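Local coordinates for multiple antibiotic resistance protein MarR (Escherichia coli, PDB 1JGS) that represses the marRAB operon of antibiotic-resistance and oxidative-stress control by binding the marO operator DNA as a winged-helix regulator of the MarR family, at residues L11-M14 with V15-K19; K19-L22 with L23-L27. All blocks are in the same frame, centred on the assembly; numbering follows the deposited sequence.

Both contacts lie on one element, helix 8-27, the first long helix of the chain. Coming from the N terminus, contact 1 joins 11-14 to 15-19. Contact 2 then joins 19-22 to 23-27 and runs to the end of the helix. Neither closes a loop; each joins residues about one helical turn apart. They follow in series, share K19, and their centres lie about 12 Å apart. They neither nest nor cross. Their surroundings differ. Residues of contact 1 pack on the second subunit, so this half belongs to the dimer interface. Those of contact 2 pack on helices 34-46 and 96-118 of the same chain. The helix thus runs from the second subunit to these two helices.

Contact 1: residues L11-M14 with V15-K19; sequences LIHM and VNQKK
This is a local contact between successive turns of helix 8-27, in the part of it that meets the second subunit. H13 and Q17, four residues apart, carry its outer side. Their side chains run side by side in the same direction. Both have CG anti to the backbone N (chi1 176° for H13), which sets them on the same side, and a bend of Q17 at chi2 (113°) helps place the amide beside the imidazole. Q17 OE1 stops 3.4 Å from H13 NE2, at an angle too poor for a hydrogen bond. The ring and amide planes are turned 69° apart, so the two groups do not stack. Beneath them the backbone does the holding. Q17 N bonds to H13 O at 2.8 Å, and K18 N bonds to M14 O at 3.0 Å in a nearly straight N-H...O line. V15 N to L11 O and N16 N to I12 O complete this ladder of i to i+4 bonds, the signature of an alpha helix. In MarR proteins the terminal helices form the dimer interface, and this turn fits that pattern. I12 packs on V15 of the second subunit, and N16 on its own counterpart there. K18 NZ bonds to L137 O of the second subunit. V15 is buried. Q17 CB sits 3.1 Å from M14 O.

Contact 2: residues K19-L22 with L23-L27; sequences KDRL and LNEYL
Y26 lays one face of its ring against the backbone carbonyl of L22, one turn earlier. L22 O stands 3.0 Å above the ring plane of Y26, off the ring centre. The same oxygen accepts the hydrogen bond from Y26 N at 2.8 Å, so it meets both the backbone and the ring of one residue. The ring reaches back because Y26 CG is anti to its own carbonyl carbon (chi1 -58°). Its outer half runs alongside the L22 side chain. L22 CB lies 3.7 Å from Y26 CE1, and L22 CD1 lies 3.8 Å from Y26 OH. L22 also packs on L113 of helix 96-118, and Y26 on D112 and E116 of that helix.

A second i to i+4 pair is charged. R21 and E25 point the same way on an exposed side of the helix. The arginine is extended from CG to NE. R21 NE gives a hydrogen bond of 3.3 Å to E25 OE2 within a salt bridge. The carboxylate oxygen is tilted 26° out of the guanidinium plane, and the two planes are 49° apart. The pairing runs through NE alone of the guanidinium nitrogens and is rather long.

The buried L23 uses another side of the helix and packs on V109 of helix 96-118 and K38 of helix 34-46. These are i to i+4 side-chain pairs on the last turns of an alpha helix, the N-terminal helix of a MarR-family subunit, where it packs on helices 34-46 and 96-118.

Contact 1: residues L11-M14 with V15-K19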
loop_
_atom_site.group_PDB
_atom_site.type_symbol
_atom_site.label_atom_id
_atom_site.label_comp_id
_atom_site.label_asym_id
_atom_site.label_seq_id
_atom_site.Cartn_x
_atom_site.Cartn_y
_atom_site.Cartn_z
ATOM N N LEU A 11 2.690 -12.996 2.316
ATOM C CA LEU A 11 1.364 -13.214 2.881
ATOM C C LEU A 11 0.780 -11.893 3.380
ATOM O O LEU A 11 -0.391 -11.610 3.150
ATOM C CB LEU A 11 1.407 -14.236 4.025
ATOM C CG LEU A 11 1.612 -15.708 3.645
ATOM C CD1 LEU A 11 1.658 -16.583 4.901
ATOM C CD2 LEU A 11 0.483 -16.148 2.739
ATOM N N ILE A 12 1.592 -11.105 4.079
ATOM C CA ILE A 12 1.153 -9.804 4.582
ATOM C C ILE A 12 0.736 -8.960 3.372
ATOM O O ILE A 12 -0.250 -8.222 3.422
ATOM C CB ILE A 12 2.291 -9.062 5.323
ATOM C CG1 ILE A 12 2.629 -9.786 6.628
ATOM C CG2 ILE A 12 1.871 -7.641 5.641
ATOM C CD1 ILE A 12 3.816 -9.172 7.369
ATOM N N HIS A 13 1.495 -9.089 2.287
ATOM C CA HIS A 13 1.224 -8.357 1.061
ATOM C C HIS A 13 -0.143 -8.766 0.545
ATOM O O HIS A 13 -1.081 -7.966 0.522
ATOM C CB HIS A 13 2.297 -8.682 0.025
ATOM C CG HIS A 13 2.063 -8.061 -1.316
ATOM N ND1 HIS A 13 1.903 -6.704 -1.493
ATOM C CD2 HIS A 13 2.003 -8.610 -2.553
ATOM C CE1 HIS A 13 1.758 -6.443 -2.780
ATOM N NE2 HIS A 13 1.817 -7.582 -3.445
ATOM N N MET A 14 -0.243 -10.026 0.140
ATOM C CA MET A 14 -1.486 -10.589 -0.377
ATOM C C MET A 14 -2.696 -10.213 0.466
ATOM O O MET A 14 -3.759 -9.951 -0.077
ATOM C CB MET A 14 -1.393 -12.115 -0.433
ATOM C CG MET A 14 -0.454 -12.670 -1.484
ATOM S SD MET A 14 -0.266 -14.467 -1.299
ATOM C CE MET A 14 -1.848 -15.056 -1.968
ATOM N N VAL A 15 -2.543 -10.209 1.789
ATOM C CA VAL A 15 -3.649 -9.874 2.685
ATOM C C VAL A 15 -3.996 -8.385 2.670
ATOM O O VAL A 15 -5.177 -8.005 2.775
ATOM C CB VAL A 15 -3.350 -10.283 4.143
ATOM C CG1 VAL A 15 -4.522 -9.886 5.031
ATOM C CG2 VAL A 15 -3.113 -11.806 4.231
ATOM N N ASN A 16 -2.973 -7.542 2.563
ATOM C CA ASN A 16 -3.213 -6.109 2.527
ATOM C C ASN A 16 -3.917 -5.872 1.208
ATOM O O ASN A 16 -4.871 -5.093 1.124
ATOM C CB ASN A 16 -1.907 -5.316 2.562
ATOM C CG ASN A 16 -2.143 -3.840 2.828
ATOM O OD1 ASN A 16 -2.643 -3.467 3.889
ATOM N ND2 ASN A 16 -1.791 -2.994 1.862
ATOM N N GLN A 17 -3.439 -6.570 0.182
ATOM C CA GLN A 17 -4.012 -6.476 -1.151
ATOM C C GLN A 17 -5.511 -6.695 -0.987
ATOM O O GLN A 17 -6.311 -5.793 -1.224
ATOM C CB GLN A 17 -3.416 -7.562 -2.048
ATOM C CG GLN A 17 -3.669 -7.385 -3.536
ATOM C CD GLN A 17 -2.393 -7.087 -4.313
ATOM O OE1 GLN A 17 -1.453 -7.890 -4.327
ATOM N NE2 GLN A 17 -2.354 -5.927 -4.965
ATOM N N LYS A 18 -5.873 -7.896 -0.545
ATOM C CA LYS A 18 -7.266 -8.263 -0.338
ATOM C C LYS A 18 -8.017 -7.165 0.400
ATOM O O LYS A 18 -9.082 -6.733 -0.030
ATOM C CB LYS A 18 -7.372 -9.564 0.467
ATOM C CG LYS A 18 -8.807 -10.044 0.623
ATOM C CD LYS A 18 -8.956 -11.089 1.710
ATOM C CE LYS A 18 -10.407 -11.572 1.838
ATOM N NZ LYS A 18 -10.693 -12.801 1.033
ATOM N N LYS A 19 -7.448 -6.730 1.516
ATOM C CA LYS A 19 -8.046 -5.693 2.350
ATOM C C LYS A 19 -8.416 -4.442 1.554
ATOM O O LYS A 19 -9.475 -3.848 1.769
ATOM C CB LYS A 19 -7.080 -5.334 3.487
ATOM C CG LYS A 19 -7.632 -4.374 4.528
ATOM C CD LYS A 19 -7.192 -2.942 4.267
ATOM C CE LYS A 19 -7.608 -2.028 5.414
ATOM N NZ LYS A 19 -7.073 -0.645 5.271
#

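Contact 2: residues K19-L22 with L23-L27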
loop_
_atom_site.group_PDB
_atom_site.type_symbol
_atom_site.label_atom_id
_atom_site.label_comp_id
_atom_site.label_asym_id
_atom_site.label_seq_id
_atom_site.Cartn_x
_atom_site.Cartn_y
_atom_site.Cartn_z
ATOM N N LYS A 19 -7.448 -6.730 1.516
ATOM C CA LYS A 19 -8.046 -5.693 2.350
ATOM C C LYS A 19 -8.416 -4.442 1.554
ATOM O O LYS A 19 -9.475 -3.848 1.769
ATOM C CB LYS A 19 -7.080 -5.334 3.487
ATOM C CG LYS A 19 -7.632 -4.374 4.528
ATOM C CD LYS A 19 -7.192 -2.942 4.267
ATOM C CE LYS A 19 -7.608 -2.028 5.414
ATOM N NZ LYS A 19 -7.073 -0.645 5.271
ATOM N N ASP A 20 -7.549 -4.045 0.630
ATOM C CA ASP A 20 -7.831 -2.858 -0.158
ATOM C C ASP A 20 -8.919 -3.147 -1.172
ATOM O O ASP A 20 -9.793 -2.307 -1.408
ATOM C CB ASP A 20 -6.566 -2.347 -0.856
ATOM C CG ASP A 20 -5.598 -1.672 0.110
ATOM O OD1 ASP A 20 -6.062 -1.036 1.086
ATOM O OD2 ASP A 20 -4.371 -1.765 -0.116
ATOM N N ARG A 21 -8.873 -4.342 -1.755
ATOM C CA ARG A 21 -9.865 -4.750 -2.746
ATOM C C ARG A 21 -11.260 -4.686 -2.144
ATOM O O ARG A 21 -12.214 -4.287 -2.806
ATOM C CB ARG A 21 -9.590 -6.173 -3.241
ATOM C CG ARG A 21 -10.683 -6.703 -4.153
ATOM C CD ARG A 21 -10.393 -8.103 -4.652
ATOM N NE ARG A 21 -11.542 -8.648 -5.370
ATOM C CZ ARG A 21 -11.585 -9.863 -5.909
ATOM N NH1 ARG A 21 -10.536 -10.670 -5.814
ATOM N NH2 ARG A 21 -12.679 -10.272 -6.546
ATOM N N LEU A 22 -11.373 -5.087 -0.885
ATOM C CA LEU A 22 -12.656 -5.053 -0.210
ATOM C C LEU A 22 -13.054 -3.594 -0.006
ATOM O O LEU A 22 -14.213 -3.223 -0.188
ATOM C CB LEU A 22 -12.567 -5.776 1.140
ATOM C CG LEU A 22 -12.201 -7.261 1.041
ATOM C CD1 LEU A 22 -12.262 -7.913 2.413
ATOM C CD2 LEU A 22 -13.166 -7.954 0.102
ATOM N N LEU A 23 -12.075 -2.779 0.367
ATOM C CA LEU A 23 -12.286 -1.359 0.596
ATOM C C LEU A 23 -12.892 -0.728 -0.663
ATOM O O LEU A 23 -13.959 -0.111 -0.599
ATOM C CB LEU A 23 -10.953 -0.697 0.934
ATOM C CG LEU A 23 -10.983 0.793 1.256
ATOM C CD1 LEU A 23 -11.925 1.040 2.423
ATOM C CD2 LEU A 23 -9.581 1.269 1.576
ATOM N N ASN A 24 -12.219 -0.884 -1.806
ATOM C CA ASN A 24 -12.745 -0.346 -3.055
ATOM C C ASN A 24 -14.182 -0.834 -3.267
ATOM O O ASN A 24 -15.059 -0.057 -3.658
ATOM C CB ASN A 24 -11.895 -0.776 -4.264
ATOM C CG ASN A 24 -10.589 -0.003 -4.375
ATOM O OD1 ASN A 24 -9.556 -0.424 -3.851
ATOM N ND2 ASN A 24 -10.634 1.143 -5.056
ATOM N N GLU A 25 -14.419 -2.121 -3.005
ATOM C CA GLU A 25 -15.753 -2.705 -3.180
ATOM C C GLU A 25 -16.815 -2.081 -2.279
ATOM O O GLU A 25 -17.968 -1.944 -2.679
ATOM C CB GLU A 25 -15.716 -4.223 -2.958
ATOM C CG GLU A 25 -15.230 -5.008 -4.173
ATOM C CD GLU A 25 -15.262 -6.520 -3.966
ATOM O OE1 GLU A 25 -16.323 -7.045 -3.559
ATOM O OE2 GLU A 25 -14.229 -7.182 -4.220
ATOM N N TYR A 26 -16.425 -1.694 -1.071
ATOM C CA TYR A 26 -17.360 -1.081 -0.130
ATOM C C TYR A 26 -17.659 0.376 -0.465
ATOM O O TYR A 26 -18.733 0.875 -0.135
ATOM C CB TYR A 26 -16.802 -1.135 1.290
ATOM C CG TYR A 26 -16.485 -2.518 1.792
ATOM C CD1 TYR A 26 -15.382 -2.733 2.617
ATOM C CD2 TYR A 26 -17.294 -3.606 1.468
ATOM C CE1 TYR A 26 -15.086 -3.994 3.111
ATOM C CE2 TYR A 26 -17.013 -4.877 1.958
ATOM C CZ TYR A 26 -15.905 -5.062 2.780
ATOM O OH TYR A 26 -15.611 -6.309 3.281
ATOM N N LEU A 27 -16.709 1.059 -1.102
ATOM C CA LEU A 27 -16.886 2.473 -1.456
ATOM C C LEU A 27 -17.411 2.678 -2.879
ATOM O O LEU A 27 -17.724 3.800 -3.280
ATOM C CB LEU A 27 -15.562 3.230 -1.302
ATOM C CG LEU A 27 -14.871 3.135 0.057
ATOM C CD1 LEU A 27 -13.691 4.088 0.084
ATOM C CD2 LEU A 27 -15.849 3.485 1.160
#